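PDB 6LUM: succinate dehydrogenase subunit A from Mycolicibacterium smegmatis MC2 51, which is the flavoprotein subunit of succinate dehydrogenase, binding FAD and probably oxidising succinate to fumarate to feed electrons into the respiratory chain. Local coordinates for residues K230-E238 and Y355-T363; N547-Y555 and R566-Q574. One frame throughout, in Å; residues are numbered along the deposited sequence.

How the contacts relate
Well along the chain from the N terminus, after most of the parallel Rossmann-type sheet that belongs to FAD binding, contact 1 brings 230-238 against 355-363 and closes a long loop of 116 residues. Contact 2 follows much later, where 547-555 folds back on 566-574 with just ten residues between them. The two are therefore in series, neither nested nor crossed. In space they meet: strand 234-235 is the edge neighbour of strand 550-556, which pairs in turn with 565-571, giving an antiparallel sheet of three strands. Segment 230-238, itself in the FAD-binding part, pairs with 355-363 on one side and with the C-terminal hairpin on another. The contact centres lie about 11 Å apart.

Contact 1. Residues K230-E238 and Y355-T363; sequences KGLPLEDME and YVMGGIPTT. With FAD (flavin-adenine dinucleotide), chain Y.
E235 sets its CG opposite the backbone N (chi1 -171°) and runs on extended, which brings the carboxylate, by its OE1, to CB of P361, while M237 folds back at chi2 and chi3 and thereby brings its sulfur against both V356 CG2 and the backbone N of G359. Around these side chains, within the FAD-binding part of a flavoprotein of the succinate dehydrogenase and fumarate reductase family, the two backbones run roughly antiparallel and join through a single beta bridge. E235 and G359 form its hydrogen-bonded pair: E235 N gives a nearly straight bond to G359 O at 3.0 Å (167° at the hydrogen), and G359 N returns one to E235 O, also at 3.0 Å, lying in the carbonyl plane. Beyond the bridge the chains stay close, and CA of G358 turns to the carbonyl of D236.

Apolar contacts line the rest. The rings of P233 and P361 touch at CG, 4.0 Å from P233 CG to P361 CG; M553 of strand 550-556 touches both, and Y555 touches P233. L234 reaches CD2 over the G359-I360 peptide and to I360 CG1 at 4.2 Å; helices 223-229 and 503-527 supply further apolar neighbours to L234 and M237. E235 and D236 find their partners in the C-terminal hairpin: E235 OE1 forms a salt bridge with K570, whose ammonium probably offsets the charge of E235, and D236 OD2 is hydrogen-bonded to H551 ND1.

At the far end, Y355 belongs to the FAD pocket, and R395 makes a cation-pi contact with its ring. Its hydroxyl makes a weak, uncertain hydrogen bond to O3' of the FAD ribityl chain. One residue further on, CG2 of V356 rests against SD of M237 at 4.0 Å.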
loop_
_atom_site.group_PDB
_atom_site.type_symbol
_atom_site.label_atom_id
_atom_site.label_comp_id
_atom_site.label_asym_id
_atom_site.label_seq_id
_atom_site.Cartn_x
_atom_site.Cartn_y
_atom_site.Cartn_z
ATOM N N LYS D 230 22.664 -8.188 -42.157
ATOM C CA LYS D 230 23.355 -9.235 -41.416
ATOM C C LYS D 230 23.546 -10.508 -42.221
ATOM O O LYS D 230 24.262 -11.401 -41.763
ATOM C CB LYS D 230 22.602 -9.572 -40.136
ATOM C CG LYS D 230 22.605 -8.469 -39.121
ATOM C CD LYS D 230 24.005 -7.975 -38.852
ATOM C CE LYS D 230 24.819 -9.002 -38.102
ATOM N NZ LYS D 230 26.154 -8.470 -37.737
ATOM N N GLY D 231 22.936 -10.622 -43.392
ATOM C CA GLY D 231 23.032 -11.816 -44.196
ATOM C C GLY D 231 21.807 -12.699 -44.163
ATOM O O GLY D 231 21.739 -13.657 -44.936
ATOM N N LEU D 232 20.851 -12.415 -43.287
ATOM C CA LEU D 232 19.612 -13.161 -43.242
ATOM C C LEU D 232 18.743 -12.789 -44.442
ATOM O O LEU D 232 18.972 -11.766 -45.086
ATOM C CB LEU D 232 18.890 -12.877 -41.930
ATOM C CG LEU D 232 19.780 -13.008 -40.700
ATOM C CD1 LEU D 232 19.135 -12.408 -39.477
ATOM C CD2 LEU D 232 20.084 -14.454 -40.463
ATOM N N PRO D 233 17.752 -13.607 -44.778
ATOM C CA PRO D 233 16.964 -13.367 -45.987
ATOM C C PRO D 233 15.764 -12.457 -45.748
ATOM O O PRO D 233 15.369 -12.182 -44.616
ATOM C CB PRO D 233 16.500 -14.773 -46.358
ATOM C CG PRO D 233 16.334 -15.424 -45.075
ATOM C CD PRO D 233 17.403 -14.901 -44.174
ATOM N N LEU D 234 15.185 -11.996 -46.853
ATOM C CA LEU D 234 13.941 -11.241 -46.831
ATOM C C LEU D 234 12.971 -11.878 -47.808
ATOM O O LEU D 234 13.358 -12.253 -48.913
ATOM C CB LEU D 234 14.154 -9.777 -47.201
ATOM C CG LEU D 234 14.652 -8.832 -46.117
ATOM C CD1 LEU D 234 14.490 -7.426 -46.581
ATOM C CD2 LEU D 234 13.902 -9.043 -44.845
ATOM N N GLU D 235 11.712 -11.981 -47.409
ATOM C CA GLU D 235 10.742 -12.818 -48.098
ATOM C C GLU D 235 9.632 -11.974 -48.701
ATOM O O GLU D 235 9.041 -11.144 -48.010
ATOM C CB GLU D 235 10.152 -13.841 -47.132
ATOM C CG GLU D 235 9.302 -14.898 -47.782
ATOM C CD GLU D 235 8.363 -15.569 -46.808
ATOM O OE1 GLU D 235 8.830 -16.106 -45.786
ATOM O OE2 GLU D 235 7.145 -15.562 -47.064
ATOM N N ASP D 236 9.358 -12.188 -49.987
ATOM C CA ASP D 236 8.165 -11.655 -50.647
ATOM C C ASP D 236 8.109 -10.132 -50.609
ATOM O O ASP D 236 7.089 -9.544 -50.264
ATOM C CB ASP D 236 6.900 -12.239 -50.020
ATOM C CG ASP D 236 6.305 -13.353 -50.837
ATOM O OD1 ASP D 236 6.726 -13.529 -51.998
ATOM O OD2 ASP D 236 5.406 -14.049 -50.318
ATOM N N MET D 237 9.202 -9.487 -51.000
ATOM C CA MET D 237 9.287 -8.039 -50.869
ATOM C C MET D 237 8.742 -7.283 -52.069
ATOM O O MET D 237 8.628 -6.059 -52.003
ATOM C CB MET D 237 10.729 -7.616 -50.619
ATOM C CG MET D 237 11.134 -7.690 -49.175
ATOM S SD MET D 237 10.386 -6.417 -48.170
ATOM C CE MET D 237 11.079 -4.958 -48.925
ATOM N N GLU D 238 8.396 -7.960 -53.151
ATOM C CA GLU D 238 7.824 -7.286 -54.302
ATOM C C GLU D 238 6.320 -7.121 -54.204
ATOM O O GLU D 238 5.705 -6.629 -55.151
ATOM C CB GLU D 238 8.161 -8.044 -55.578
ATOM C CG GLU D 238 7.402 -9.332 -55.757
ATOM C CD GLU D 238 8.086 -10.503 -55.102
ATOM O OE1 GLU D 238 8.915 -10.280 -54.200
ATOM O OE2 GLU D 238 7.807 -11.650 -55.492
ATOM N N TYR D 355 1.072 -0.668 -47.787
ATOM C CA TYR D 355 1.456 -1.790 -46.948
ATOM C C TYR D 355 2.430 -2.653 -47.723
ATOM O O TYR D 355 2.346 -2.753 -48.946
ATOM C CB TYR D 355 0.223 -2.603 -46.543
ATOM C CG TYR D 355 0.387 -3.500 -45.355
ATOM C CD1 TYR D 355 0.267 -3.012 -44.081
ATOM C CD2 TYR D 355 0.625 -4.848 -45.514
ATOM C CE1 TYR D 355 0.403 -3.834 -42.999
ATOM C CE2 TYR D 355 0.769 -5.675 -44.437
ATOM C CZ TYR D 355 0.657 -5.163 -43.184
ATOM O OH TYR D 355 0.794 -5.988 -42.101
ATOM N N VAL D 356 3.364 -3.270 -47.009
ATOM C CA VAL D 356 4.287 -4.234 -47.593
ATOM C C VAL D 356 3.916 -5.605 -47.053
ATOM O O VAL D 356 3.906 -5.823 -45.837
ATOM C CB VAL D 356 5.754 -3.877 -47.301
ATOM C CG1 VAL D 356 6.011 -3.730 -45.823
ATOM C CG2 VAL D 356 6.672 -4.904 -47.899
ATOM N N MET D 357 3.575 -6.526 -47.950
ATOM C CA MET D 357 3.204 -7.859 -47.501
ATOM C C MET D 357 4.404 -8.747 -47.219
ATOM O O MET D 357 4.233 -9.796 -46.597
ATOM C CB MET D 357 2.288 -8.541 -48.516
ATOM C CG MET D 357 0.824 -8.232 -48.318
ATOM S SD MET D 357 0.263 -6.650 -48.927
ATOM C CE MET D 357 0.149 -7.015 -50.662
ATOM N N GLY D 358 5.601 -8.359 -47.645
ATOM C CA GLY D 358 6.803 -9.095 -47.333
ATOM C C GLY D 358 7.410 -8.678 -46.011
ATOM O O GLY D 358 6.798 -7.987 -45.197
ATOM N N GLY D 359 8.633 -9.121 -45.795
ATOM C CA GLY D 359 9.348 -8.793 -44.586
ATOM C C GLY D 359 10.229 -9.944 -44.156
ATOM O O GLY D 359 10.579 -10.798 -44.955
ATOM N N ILE D 360 10.575 -9.937 -42.875
ATOM C CA ILE D 360 11.443 -10.939 -42.263
ATOM C C ILE D 360 10.702 -12.262 -42.156
ATOM O O ILE D 360 9.653 -12.318 -41.510
ATOM C CB ILE D 360 11.910 -10.486 -40.874
ATOM C CG1 ILE D 360 12.425 -9.057 -40.912
ATOM C CG2 ILE D 360 12.978 -11.392 -40.368
ATOM C CD1 ILE D 360 12.517 -8.435 -39.562
ATOM N N PRO D 361 11.210 -13.354 -42.728
ATOM C CA PRO D 361 10.460 -14.615 -42.727
ATOM C C PRO D 361 10.525 -15.278 -41.361
ATOM O O PRO D 361 11.609 -15.576 -40.860
ATOM C CB PRO D 361 11.182 -15.445 -43.786
ATOM C CG PRO D 361 12.551 -14.957 -43.735
ATOM C CD PRO D 361 12.516 -13.509 -43.378
ATOM N N THR D 362 9.365 -15.521 -40.758
ATOM C CA THR D 362 9.304 -16.098 -39.425
ATOM C C THR D 362 8.418 -17.338 -39.433
ATOM O O THR D 362 7.834 -17.708 -40.451
ATOM C CB THR D 362 8.789 -15.085 -38.398
ATOM O OG1 THR D 362 7.366 -15.022 -38.463
ATOM C CG2 THR D 362 9.340 -13.719 -38.667
ATOM N N THR D 363 8.342 -17.993 -38.278
ATOM C CA THR D 363 7.434 -19.102 -38.034
ATOM C C THR D 363 6.253 -18.625 -37.203
ATOM O O THR D 363 6.239 -17.508 -36.686
ATOM C CB THR D 363 8.144 -20.244 -37.306
ATOM O OG1 THR D 363 8.543 -19.804 -36.006
ATOM C CG2 THR D 363 9.363 -20.666 -38.067
HETATM P PA FAD Y . 4.304 0.420 -36.454
HETATM O O1A FAD Y . 3.095 0.733 -35.606
HETATM O O2A FAD Y . 4.247 0.620 -37.950
HETATM O O5B FAD Y . 5.552 1.259 -35.882
HETATM C C5B FAD Y . 6.827 0.643 -35.713
HETATM C C4B FAD Y . 7.381 0.992 -34.339
HETATM O O4B FAD Y . 8.692 0.441 -34.188
HETATM C C3B FAD Y . 7.483 2.499 -34.152
HETATM O O3B FAD Y . 6.580 2.921 -33.121
HETATM C C2B FAD Y . 8.940 2.786 -33.814
HETATM O O2B FAD Y . 9.100 3.424 -32.541
HETATM C C1B FAD Y . 9.645 1.437 -33.803
HETATM N N9A FAD Y . 10.776 1.454 -34.763
HETATM C C8A FAD Y . 10.672 1.414 -36.106
HETATM N N7A FAD Y . 11.896 1.444 -36.692
HETATM C C5A FAD Y . 12.815 1.504 -35.710
HETATM C C6A FAD Y . 14.293 1.563 -35.632
HETATM N N6A FAD Y . 15.055 1.561 -36.752
HETATM N N1A FAD Y . 14.856 1.615 -34.404
HETATM C C2A FAD Y . 14.111 1.618 -33.284
HETATM N N3A FAD Y . 12.767 1.568 -33.280
HETATM C C4A FAD Y . 12.071 1.511 -34.441
HETATM N N1 FAD Y . -4.298 -1.753 -40.746
HETATM C C2 FAD Y . -5.534 -2.221 -40.439
HETATM O O2 FAD Y . -5.656 -3.420 -40.109
HETATM N N3 FAD Y . -6.634 -1.447 -40.476
HETATM C C4 FAD Y . -6.587 -0.154 -40.818
HETATM O O4 FAD Y . -7.627 0.540 -40.843
HETATM C C4X FAD Y . -5.273 0.436 -41.169
HETATM N N5 FAD Y . -5.140 1.733 -41.526
HETATM C C5X FAD Y . -3.927 2.243 -41.841
HETATM C C6 FAD Y . -3.814 3.580 -42.205
HETATM C C7 FAD Y . -2.571 4.112 -42.529
HETATM C C7M FAD Y . -2.453 5.561 -42.924
HETATM C C8 FAD Y . -1.358 3.252 -42.488
HETATM C C8M FAD Y . -0.014 3.832 -42.840
HETATM C C9 FAD Y . -1.466 1.915 -42.125
HETATM C C9A FAD Y . -2.708 1.383 -41.799
HETATM N N10 FAD Y . -2.826 0.029 -41.430
HETATM C C10 FAD Y . -4.102 -0.469 -41.109
HETATM C "C1'" FAD Y . -1.647 -0.841 -41.381
HETATM C "C2'" FAD Y . -1.409 -1.296 -39.946
HETATM O "O2'" FAD Y . -1.558 -0.181 -39.060
HETATM C "C3'" FAD Y . -0.015 -1.890 -39.785
HETATM O "O3'" FAD Y . -0.022 -3.251 -40.231
HETATM C "C4'" FAD Y . 0.437 -1.833 -38.331
HETATM O "O4'" FAD Y . 0.124 -0.546 -37.786
HETATM C "C5'" FAD Y . 1.936 -2.085 -38.212
HETATM O "O5'" FAD Y . 2.405 -1.588 -36.960
HETATM P P FAD Y . 3.649 -2.287 -36.215
HETATM O O1P FAD Y . 3.234 -2.603 -34.798
HETATM O O2P FAD Y . 4.179 -3.384 -37.108
HETATM O O3P FAD Y . 4.740 -1.104 -36.168
#

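Contact 2. Residues N547-Y555 and R566-Q574; sequences NYMRHTMAY and RLDYKPVVQ
M553 and D568 trade two backbone hydrogen bonds, N of M553 to O of D568 at 2.9 Å and D568 N back to M553 O. H551 with K570 and Y555 with R566 repeat this exchange, giving three hydrogen-bonded pairs, with T552-Y569 and A554-L567 as the non-hydrogen-bonded pairs between them.

Two cation-pi stacks flank this ladder on different faces of the sheet. The R550 guanidinium lies over the Y569 ring, its CZ 4.1 Å from the ring centroid and NH2 above the middle of the face; a bend at chi3 (-55°) folds the arginine back over the tyrosine. R566 lies almost flat on Y555, planes 10° apart but off-centre, with NH1 3.6 Å from Y555 CG. A salt bridge from R566 NH2 to D568 OD1, 2.8 Å, helps fix the turn of that guanidinium.

Apolar contacts fill in. L567 CD2 touches T552 CG2 at 3.6 Å and also meets A554 CB; M553 SD rests on CB and CD of K570; M549 CG meets V572 CG1 at 3.8 Å beyond the ladder.

Such cross-strand pairing over a short connection is that of an antiparallel beta hairpin, here in the C-terminal part of the flavoprotein.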
loop_
_atom_site.group_PDB
_atom_site.type_symbol
_atom_site.label_atom_id
_atom_site.label_comp_id
_atom_site.label_asym_id
_atom_site.label_seq_id
_atom_site.Cartn_x
_atom_site.Cartn_y
_atom_site.Cartn_z
ATOM N N ASN D 547 4.433 -22.334 -61.817
ATOM C CA ASN D 547 5.831 -21.955 -61.719
ATOM C C ASN D 547 6.127 -20.980 -60.595
ATOM O O ASN D 547 7.246 -20.978 -60.084
ATOM C CB ASN D 547 6.305 -21.339 -63.040
ATOM C CG ASN D 547 7.742 -21.686 -63.363
ATOM O OD1 ASN D 547 8.575 -21.831 -62.470
ATOM N ND2 ASN D 547 8.041 -21.821 -64.649
ATOM N N TYR D 548 5.164 -20.161 -60.188
ATOM C CA TYR D 548 5.425 -19.067 -59.267
ATOM C C TYR D 548 4.490 -19.082 -58.069
ATOM O O TYR D 548 4.133 -18.033 -57.540
ATOM C CB TYR D 548 5.328 -17.722 -59.980
ATOM C CG TYR D 548 6.432 -17.484 -60.969
ATOM C CD1 TYR D 548 7.741 -17.341 -60.547
ATOM C CD2 TYR D 548 6.168 -17.408 -62.323
ATOM C CE1 TYR D 548 8.749 -17.134 -61.442
ATOM C CE2 TYR D 548 7.172 -17.201 -63.225
ATOM C CZ TYR D 548 8.461 -17.066 -62.779
ATOM O OH TYR D 548 9.469 -16.855 -63.683
ATOM N N MET D 549 4.075 -20.256 -57.614
ATOM C CA MET D 549 3.359 -20.304 -56.341
ATOM C C MET D 549 4.309 -20.637 -55.199
ATOM O O MET D 549 4.167 -21.634 -54.497
ATOM C CB MET D 549 2.201 -21.288 -56.407
ATOM C CG MET D 549 1.306 -21.240 -55.176
ATOM S SD MET D 549 -0.165 -22.265 -55.281
ATOM C CE MET D 549 -1.153 -21.263 -56.378
ATOM N N ARG D 550 5.313 -19.786 -55.026
ATOM C CA ARG D 550 6.275 -19.929 -53.948
ATOM C C ARG D 550 6.676 -18.544 -53.470
ATOM O O ARG D 550 6.630 -17.572 -54.224
ATOM C CB ARG D 550 7.511 -20.710 -54.396
ATOM C CG ARG D 550 7.238 -22.144 -54.785
ATOM C CD ARG D 550 8.312 -22.687 -55.699
ATOM N NE ARG D 550 8.495 -21.847 -56.874
ATOM C CZ ARG D 550 9.290 -22.156 -57.889
ATOM N NH1 ARG D 550 9.974 -23.290 -57.872
ATOM N NH2 ARG D 550 9.401 -21.333 -58.922
ATOM N N HIS D 551 7.063 -18.459 -52.206
ATOM C CA HIS D 551 7.622 -17.226 -51.688
ATOM C C HIS D 551 9.014 -17.026 -52.259
ATOM O O HIS D 551 9.775 -17.981 -52.419
ATOM C CB HIS D 551 7.694 -17.263 -50.168
ATOM C CG HIS D 551 6.362 -17.351 -49.494
ATOM N ND1 HIS D 551 5.383 -16.396 -49.650
ATOM C CD2 HIS D 551 5.855 -18.273 -48.645
ATOM C CE1 HIS D 551 4.327 -16.731 -48.933
ATOM N NE2 HIS D 551 4.588 -17.865 -48.313
ATOM N N THR D 552 9.343 -15.783 -52.577
ATOM C CA THR D 552 10.687 -15.427 -53.001
ATOM C C THR D 552 11.492 -15.016 -51.784
ATOM O O THR D 552 11.000 -14.279 -50.931
ATOM C CB THR D 552 10.649 -14.277 -54.004
ATOM O OG1 THR D 552 9.910 -14.671 -55.164
ATOM C CG2 THR D 552 12.046 -13.890 -54.415
ATOM N N MET D 553 12.728 -15.492 -51.695
ATOM C CA MET D 553 13.612 -15.133 -50.598
ATOM C C MET D 553 14.895 -14.563 -51.173
ATOM O O MET D 553 15.441 -15.105 -52.134
ATOM C CB MET D 553 13.895 -16.338 -49.708
ATOM C CG MET D 553 12.638 -16.930 -49.126
ATOM S SD MET D 553 12.937 -18.072 -47.783
ATOM C CE MET D 553 13.478 -16.945 -46.523
ATOM N N ALA D 554 15.360 -13.460 -50.605
ATOM C CA ALA D 554 16.510 -12.741 -51.123
ATOM C C ALA D 554 17.591 -12.685 -50.062
ATOM O O ALA D 554 17.307 -12.378 -48.898
ATOM C CB ALA D 554 16.118 -11.334 -51.557
ATOM N N TYR D 555 18.824 -12.990 -50.467
ATOM C CA TYR D 555 20.000 -12.929 -49.615
ATOM C C TYR D 555 20.991 -11.934 -50.194
ATOM O O TYR D 555 21.207 -11.896 -51.408
ATOM C CB TYR D 555 20.690 -14.288 -49.496
ATOM C CG TYR D 555 19.822 -15.427 -49.038
ATOM C CD1 TYR D 555 19.023 -16.114 -49.930
ATOM C CD2 TYR D 555 19.827 -15.837 -47.719
ATOM C CE1 TYR D 555 18.242 -17.154 -49.522
ATOM C CE2 TYR D 555 19.049 -16.881 -47.302
ATOM C CZ TYR D 555 18.256 -17.535 -48.208
ATOM O OH TYR D 555 17.472 -18.584 -47.798
ATOM N N ARG D 566 20.946 -12.660 -54.216
ATOM C CA ARG D 566 20.692 -14.030 -54.639
ATOM C C ARG D 566 19.291 -14.441 -54.218
ATOM O O ARG D 566 18.896 -14.229 -53.070
ATOM C CB ARG D 566 21.715 -14.989 -54.041
ATOM C CG ARG D 566 21.326 -16.443 -54.186
ATOM C CD ARG D 566 22.427 -17.357 -53.713
ATOM N NE ARG D 566 22.788 -17.082 -52.331
ATOM C CZ ARG D 566 22.233 -17.684 -51.290
ATOM N NH1 ARG D 566 22.619 -17.378 -50.061
ATOM N NH2 ARG D 566 21.294 -18.596 -51.482
ATOM N N LEU D 567 18.546 -15.040 -55.142
ATOM C CA LEU D 567 17.138 -15.344 -54.939
ATOM C C LEU D 567 16.936 -16.849 -54.846
ATOM O O LEU D 567 17.302 -17.586 -55.766
ATOM C CB LEU D 567 16.293 -14.762 -56.070
ATOM C CG LEU D 567 16.276 -13.242 -56.190
ATOM C CD1 LEU D 567 15.820 -12.856 -57.563
ATOM C CD2 LEU D 567 15.367 -12.643 -55.155
ATOM N N ASP D 568 16.356 -17.293 -53.742
ATOM C CA ASP D 568 15.919 -18.662 -53.539
ATOM C C ASP D 568 14.402 -18.679 -53.414
ATOM O O ASP D 568 13.746 -17.637 -53.383
ATOM C CB ASP D 568 16.578 -19.264 -52.299
ATOM C CG ASP D 568 18.075 -19.439 -52.460
ATOM O OD1 ASP D 568 18.754 -19.702 -51.449
ATOM O OD2 ASP D 568 18.575 -19.318 -53.597
ATOM N N TYR D 569 13.839 -19.877 -53.319
ATOM C CA TYR D 569 12.397 -20.038 -53.264
ATOM C C TYR D 569 12.003 -20.843 -52.039
ATOM O O TYR D 569 12.740 -21.720 -51.589
ATOM C CB TYR D 569 11.872 -20.712 -54.520
ATOM C CG TYR D 569 11.610 -19.742 -55.635
ATOM C CD1 TYR D 569 12.551 -19.524 -56.628
ATOM C CD2 TYR D 569 10.426 -19.031 -55.691
ATOM C CE1 TYR D 569 12.311 -18.631 -57.648
ATOM C CE2 TYR D 569 10.177 -18.138 -56.706
ATOM C CZ TYR D 569 11.120 -17.941 -57.678
ATOM O OH TYR D 569 10.862 -17.049 -58.685
ATOM N N LYS D 570 10.826 -20.537 -51.508
ATOM C CA LYS D 570 10.304 -21.194 -50.326
ATOM C C LYS D 570 8.904 -21.711 -50.632
ATOM O O LYS D 570 8.069 -20.959 -51.160
ATOM C CB LYS D 570 10.278 -20.219 -49.153
ATOM C CG LYS D 570 9.552 -20.705 -47.931
ATOM C CD LYS D 570 9.653 -19.666 -46.840
ATOM C CE LYS D 570 9.080 -20.155 -45.538
ATOM N NZ LYS D 570 8.959 -19.037 -44.568
ATOM N N PRO D 571 8.604 -22.970 -50.336
ATOM C CA PRO D 571 7.284 -23.504 -50.675
ATOM C C PRO D 571 6.202 -22.954 -49.761
ATOM O O PRO D 571 6.434 -22.661 -48.588
ATOM C CB PRO D 571 7.457 -25.011 -50.482
ATOM C CG PRO D 571 8.510 -25.116 -49.444
ATOM C CD PRO D 571 9.461 -23.986 -49.708
ATOM N N VAL D 572 5.003 -22.822 -50.317
ATOM C CA VAL D 572 3.844 -22.324 -49.589
ATOM C C VAL D 572 3.050 -23.504 -49.047
ATOM O O VAL D 572 2.811 -24.486 -49.760
ATOM C CB VAL D 572 2.974 -21.420 -50.479
ATOM C CG1 VAL D 572 2.589 -22.134 -51.748
ATOM C CG2 VAL D 572 1.730 -21.005 -49.732
ATOM N N VAL D 573 2.660 -23.416 -47.775
ATOM C CA VAL D 573 1.929 -24.495 -47.127
ATOM C C VAL D 573 0.479 -24.486 -47.593
ATOM O O VAL D 573 -0.101 -23.431 -47.865
ATOM C CB VAL D 573 2.024 -24.342 -45.600
ATOM C CG1 VAL D 573 1.612 -25.621 -44.908
ATOM C CG2 VAL D 573 3.422 -23.949 -45.207
ATOM N N GLN D 574 -0.114 -25.676 -47.695
ATOM C CA GLN D 574 -1.501 -25.820 -48.121
ATOM C C GLN D 574 -2.179 -26.889 -47.281
ATOM O O GLN D 574 -1.612 -27.964 -47.073
ATOM C CB GLN D 574 -1.596 -26.192 -49.603
ATOM C CG GLN D 574 -0.823 -25.276 -50.521
ATOM C CD GLN D 574 -1.610 -24.881 -51.745
ATOM O OE1 GLN D 574 -2.634 -25.486 -52.062
ATOM N NE2 GLN D 574 -1.144 -23.852 -52.441
#